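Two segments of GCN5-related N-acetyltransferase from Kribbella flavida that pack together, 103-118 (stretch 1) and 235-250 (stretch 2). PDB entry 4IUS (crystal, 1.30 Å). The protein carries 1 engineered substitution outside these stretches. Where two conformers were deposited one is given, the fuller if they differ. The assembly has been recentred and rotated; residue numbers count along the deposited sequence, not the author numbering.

Stretch 1 103-118: RPPLLAVEPGDLLVPE
Stretch 2 235-250: IYRRLGYEPKATAVHL

The apolar centre is built around L106 and L107, neighbours on strand 105-109 whose side chains leave opposite faces of the sheet. L107 (m, t) shares its face with P105, P243 and T246; its CD2 lies 3.8 Å from P243 CB, its CD1 3.8 Å from Y236 CB, and its CB 4.0 Å from Y241 CD1, so one leucine joins the strand pairing to the 3-10 segment 236-239. L106 (m, t) lies on the other face with A108, A245 and E242. Its partners there are alanines: L106 CB is 4.1 Å from A245 CB, and L106 CD2 is 3.7 Å from A247 CB.

Two aromatic rings flank this centre. V109 (p) sets CG1 over one face of the Y241 ring (m, chi2 -91°), 3.5 Å from Y241 CZ. Toward the other end of the strand, P104, with a C-gamma endo pucker, lays CG over the H249 ring (m, chi2 -175°), 3.8 Å from H249 CE1; both are CH-pi contacts. Farther out, P117 CG meets L239 CD2 at 3.7 Å.

The backbone ladder is antiparallel, with strand directions 126° apart. P105 pairs with T246 and L106 with A245; then a beta bulge shifts the register by one, so that L107 pairs with P243 and A108 with E242. At the bulge L106 O accepts twice, from K244 N at 2.9 Å and from A245 N at 3.3 Å, while L106 N donates to A245 O at 2.9 Å. K244, with phi/psi of -133/-17, departs from the extended conformation there. Beyond it, A108 N donates to E242 O at 2.8 Å and E242 N to A108 O at 3.0 Å. At the other end, A247 N donates to P104 O at 2.9 Å; the proline nitrogen has no hydrogen to return, and R103 CA instead approaches A247 O at 3.0 Å as a CA-H...O contact.

Past V109 the chain turns, with D113 N bonding to E110 O at 3.0 Å, and returns to the 3-10 segment, where L115 N donates to L239 O at 2.9 Å. G240 follows at phi/psi 102/-6. Glycine is required twice over: a CB on G240 would jam against the preceding carbonyl and would fall 2.1 Å from D113 O. G240 CA makes a CA-H...O contact with D113 O at 3.6 Å. L115 O, buried here, finds no hydrogen-bond partner, although L239 CA approaches it at 3.5 Å.

At the polar edge, the ends of R103, R238 and K244 lead away from the partner stretch.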

# COMPACT_ATOMS: atom_id res chain seq x y z
N ARG A 103 4.61 -3.44 -12.54
CA ARG A 103 5.67 -3.78 -11.60
C ARG A 103 6.10 -2.51 -10.93
O ARG A 103 7.19 -1.97 -11.18
CB ARG A 103 6.84 -4.48 -12.27
CG ARG A 103 6.50 -5.90 -12.68
CD ARG A 103 7.64 -6.57 -13.42
NE ARG A 103 7.85 -5.98 -14.73
CZ ARG A 103 8.90 -6.23 -15.52
NH1 ARG A 103 9.87 -7.06 -15.13
NH2 ARG A 103 9.00 -5.64 -16.70
N PRO A 104 5.27 -1.98 -10.06
CA PRO A 104 5.64 -0.69 -9.45
C PRO A 104 6.80 -0.81 -8.48
O PRO A 104 6.96 -1.81 -7.79
CB PRO A 104 4.38 -0.27 -8.73
CG PRO A 104 3.41 -1.37 -8.83
CD PRO A 104 3.95 -2.47 -9.63
N PRO A 105 7.58 0.26 -8.36
CA PRO A 105 8.69 0.22 -7.43
C PRO A 105 8.21 0.42 -6.01
O PRO A 105 7.29 1.22 -5.77
CB PRO A 105 9.57 1.38 -7.92
CG PRO A 105 8.57 2.35 -8.48
CD PRO A 105 7.51 1.50 -9.10
N LEU A 106 8.89 -0.22 -5.08
CA LEU A 106 8.67 0.01 -3.67
C LEU A 106 9.85 0.82 -3.16
O LEU A 106 11.00 0.37 -3.22
CB LEU A 106 8.53 -1.28 -2.87
CG LEU A 106 7.40 -2.22 -3.26
CD1 LEU A 106 7.24 -3.23 -2.13
CD2 LEU A 106 6.10 -1.45 -3.53
N LEU A 107 9.54 2.01 -2.68
CA LEU A 107 10.51 2.94 -2.13
C LEU A 107 10.41 2.89 -0.61
O LEU A 107 9.32 2.70 -0.07
CB LEU A 107 10.25 4.36 -2.58
CG LEU A 107 10.05 4.65 -4.10
CD1 LEU A 107 9.90 6.16 -4.37
CD2 LEU A 107 11.04 4.00 -5.01
N ALA A 108 11.52 2.98 0.09
CA ALA A 108 11.51 2.84 1.54
C ALA A 108 12.43 3.84 2.22
O ALA A 108 13.39 4.31 1.61
CB ALA A 108 11.81 1.41 2.00
N VAL A 109 12.16 4.10 3.49
CA VAL A 109 12.99 5.01 4.27
C VAL A 109 12.92 4.57 5.75
O VAL A 109 11.92 4.01 6.23
CB VAL A 109 12.53 6.49 4.13
CG1 VAL A 109 11.17 6.76 4.84
CG2 VAL A 109 13.61 7.45 4.65
N GLU A 110 14.01 4.83 6.46
CA GLU A 110 14.12 4.54 7.90
C GLU A 110 14.21 5.88 8.66
O GLU A 110 14.54 6.91 8.05
CB GLU A 110 15.35 3.71 8.19
CG GLU A 110 15.21 2.30 7.66
CD GLU A 110 16.35 1.37 8.09
OE1 GLU A 110 17.53 1.78 8.00
OE2 GLU A 110 16.06 0.23 8.51
N PRO A 111 13.94 5.85 9.97
CA PRO A 111 13.80 7.16 10.66
C PRO A 111 14.96 8.14 10.55
O PRO A 111 14.75 9.36 10.40
CB PRO A 111 13.53 6.72 12.11
CG PRO A 111 12.80 5.43 11.96
CD PRO A 111 13.45 4.74 10.81
N GLY A 112 16.17 7.64 10.64
CA GLY A 112 17.36 8.48 10.63
C GLY A 112 17.63 9.10 9.27
O GLY A 112 18.45 10.00 9.16
N ASP A 113 16.93 8.65 8.22
CA ASP A 113 17.15 9.11 6.84
C ASP A 113 16.03 10.00 6.31
O ASP A 113 16.16 10.59 5.24
CB ASP A 113 17.33 7.90 5.93
CG ASP A 113 18.61 7.11 6.23
OD1 ASP A 113 19.61 7.72 6.66
OD2 ASP A 113 18.62 5.88 6.04
N LEU A 114 14.93 10.10 7.05
CA LEU A 114 13.81 10.91 6.60
C LEU A 114 14.18 12.41 6.68
O LEU A 114 14.78 12.87 7.66
CB LEU A 114 12.59 10.68 7.47
CG LEU A 114 11.33 11.50 7.12
CD1 LEU A 114 10.79 11.14 5.74
CD2 LEU A 114 10.32 11.30 8.23
N LEU A 115 13.81 13.15 5.63
CA LEU A 115 13.99 14.60 5.54
C LEU A 115 12.62 15.21 5.34
O LEU A 115 11.89 14.82 4.42
CB LEU A 115 14.94 14.98 4.37
CG LEU A 115 16.33 14.29 4.33
CD1 LEU A 115 17.09 14.43 2.99
CD2 LEU A 115 17.19 14.82 5.47
N VAL A 116 12.19 16.07 6.28
CA VAL A 116 10.97 16.83 6.10
C VAL A 116 11.38 18.19 5.54
O VAL A 116 12.10 18.93 6.23
CB VAL A 116 10.15 16.97 7.40
CG1 VAL A 116 8.89 17.78 7.14
CG2 VAL A 116 9.82 15.59 7.99
N PRO A 117 10.92 18.55 4.33
CA PRO A 117 11.28 19.83 3.76
C PRO A 117 10.78 21.02 4.56
O PRO A 117 9.85 20.90 5.36
CB PRO A 117 10.60 19.83 2.39
CG PRO A 117 10.33 18.38 2.09
CD PRO A 117 10.04 17.78 3.42
N GLU A 118 11.36 22.18 4.33
CA GLU A 118 10.83 23.41 4.89
C GLU A 118 9.45 23.67 4.32
O GLU A 118 9.20 23.46 3.14
CB GLU A 118 11.79 24.56 4.53
CG GLU A 118 11.33 25.95 4.95
CD GLU A 118 12.34 27.07 4.72
OE1 GLU A 118 13.43 26.81 4.16
OE2 GLU A 118 12.02 28.21 5.13
N ILE A 235 9.47 13.71 -6.63
CA ILE A 235 10.71 12.99 -6.46
C ILE A 235 10.80 12.64 -4.95
O ILE A 235 11.17 13.50 -4.11
CB ILE A 235 11.92 13.84 -6.91
CG1 ILE A 235 11.81 14.15 -8.41
CG2 ILE A 235 13.23 13.09 -6.62
CD1 ILE A 235 12.78 15.23 -8.91
N TYR A 236 10.43 11.42 -4.58
CA TYR A 236 10.43 11.01 -3.18
C TYR A 236 11.85 10.98 -2.59
O TYR A 236 12.04 10.98 -1.38
CB TYR A 236 9.71 9.65 -3.00
CG TYR A 236 8.21 9.76 -3.30
CD1 TYR A 236 7.33 10.28 -2.39
CD2 TYR A 236 7.74 9.40 -4.54
CE1 TYR A 236 5.99 10.38 -2.68
CE2 TYR A 236 6.39 9.55 -4.85
CZ TYR A 236 5.53 10.05 -3.92
OH TYR A 236 4.19 10.18 -4.18
N ARG A 237 12.86 10.90 -3.47
CA ARG A 237 14.26 10.89 -3.02
C ARG A 237 14.62 12.10 -2.16
O ARG A 237 15.43 11.98 -1.25
CB ARG A 237 15.23 10.85 -4.21
CG ARG A 237 16.70 10.75 -3.79
CD ARG A 237 17.63 10.09 -4.79
NE ARG A 237 18.76 9.45 -4.12
CZ ARG A 237 19.90 10.06 -3.76
NH1 ARG A 237 20.08 11.35 -4.00
NH2 ARG A 237 20.87 9.36 -3.15
N ARG A 238 13.97 13.22 -2.41
CA ARG A 238 14.26 14.43 -1.62
C ARG A 238 13.90 14.24 -0.14
O ARG A 238 14.39 14.98 0.73
CB ARG A 238 13.47 15.63 -2.16
CG ARG A 238 13.79 16.01 -3.58
CD ARG A 238 13.35 17.44 -3.83
NE ARG A 238 13.69 17.94 -5.16
CZ ARG A 238 12.87 17.99 -6.21
NH1 ARG A 238 11.60 17.58 -6.13
NH2 ARG A 238 13.33 18.47 -7.36
N LEU A 239 12.99 13.29 0.14
CA LEU A 239 12.57 12.97 1.47
C LEU A 239 13.39 11.87 2.15
O LEU A 239 13.17 11.54 3.32
CB LEU A 239 11.11 12.52 1.45
CG LEU A 239 10.13 13.43 0.69
CD1 LEU A 239 8.71 12.89 0.85
CD2 LEU A 239 10.22 14.86 1.13
N GLY A 240 14.32 11.26 1.39
CA GLY A 240 15.13 10.16 1.86
C GLY A 240 14.67 8.79 1.38
O GLY A 240 15.35 7.82 1.66
N TYR A 241 13.53 8.70 0.71
CA TYR A 241 13.08 7.41 0.19
C TYR A 241 13.99 6.95 -0.94
O TYR A 241 14.40 7.76 -1.79
CB TYR A 241 11.65 7.55 -0.35
CG TYR A 241 10.54 7.45 0.69
CD1 TYR A 241 9.97 6.25 0.99
CD2 TYR A 241 10.04 8.58 1.31
CE1 TYR A 241 9.00 6.15 1.95
CE2 TYR A 241 9.02 8.49 2.24
CZ TYR A 241 8.50 7.28 2.56
OH TYR A 241 7.48 7.10 3.48
N GLU A 242 14.22 5.65 -0.99
CA GLU A 242 15.03 5.04 -2.03
C GLU A 242 14.34 3.77 -2.51
O GLU A 242 13.71 3.08 -1.73
CB GLU A 242 16.40 4.66 -1.50
CG GLU A 242 17.25 5.80 -1.01
CD GLU A 242 18.54 5.26 -0.47
OE1 GLU A 242 19.30 4.75 -1.30
OE2 GLU A 242 18.77 5.27 0.78
N PRO A 243 14.55 3.45 -3.79
CA PRO A 243 14.00 2.16 -4.29
C PRO A 243 14.65 0.98 -3.61
O PRO A 243 15.88 0.93 -3.53
CB PRO A 243 14.28 2.20 -5.79
CG PRO A 243 15.35 3.17 -5.92
CD PRO A 243 15.27 4.18 -4.83
N LYS A 244 13.86 0.03 -3.13
CA LYS A 244 14.36 -1.12 -2.41
C LYS A 244 13.77 -2.45 -2.87
O LYS A 244 14.34 -3.49 -2.55
CB LYS A 244 14.11 -0.95 -0.91
CG LYS A 244 14.98 0.12 -0.26
CD LYS A 244 16.45 -0.28 -0.16
CE LYS A 244 17.33 0.77 0.39
NZ LYS A 244 18.68 0.16 0.37
N ALA A 245 12.66 -2.46 -3.60
CA ALA A 245 12.03 -3.71 -4.03
C ALA A 245 11.14 -3.43 -5.20
O ALA A 245 10.89 -2.29 -5.58
CB ALA A 245 11.27 -4.37 -2.86
N THR A 246 10.61 -4.50 -5.77
CA THR A 246 9.78 -4.44 -6.98
C THR A 246 8.48 -5.13 -6.66
O THR A 246 8.47 -6.33 -6.41
CB THR A 246 10.46 -5.22 -8.15
OG1 THR A 246 11.82 -4.82 -8.31
CG2 THR A 246 9.70 -5.03 -9.45
N ALA A 247 7.36 -4.40 -6.66
CA ALA A 247 6.06 -5.02 -6.55
C ALA A 247 5.66 -5.58 -7.90
O ALA A 247 6.16 -5.16 -8.95
CB ALA A 247 5.04 -3.99 -6.05
N VAL A 248 4.76 -6.54 -7.87
CA VAL A 248 4.20 -7.11 -9.10
C VAL A 248 2.69 -7.24 -8.87
O VAL A 248 2.28 -7.81 -7.89
CB VAL A 248 4.76 -8.52 -9.39
CG1 VAL A 248 4.31 -8.90 -10.81
CG2 VAL A 248 6.31 -8.54 -9.33
N HIS A 249 1.90 -6.62 -9.74
CA HIS A 249 0.44 -6.62 -9.64
C HIS A 249 -0.09 -7.43 -10.80
O HIS A 249 0.19 -7.13 -11.95
CB HIS A 249 -0.12 -5.20 -9.69
CG HIS A 249 0.24 -4.36 -8.51
ND1 HIS A 249 -0.25 -3.11 -8.33
CD2 HIS A 249 0.96 -4.65 -7.37
CE1 HIS A 249 0.23 -2.61 -7.17
NE2 HIS A 249 0.96 -3.55 -6.58
N LEU A 250 -0.82 -8.48 -10.49
CA LEU A 250 -1.37 -9.44 -11.44
C LEU A 250 -2.89 -9.50 -11.35
O LEU A 250 -3.45 -9.40 -10.26
CB LEU A 250 -0.84 -10.85 -11.17
CG LEU A 250 0.69 -11.00 -11.12
CD1 LEU A 250 1.27 -11.00 -9.70
CD2 LEU A 250 1.07 -12.28 -11.86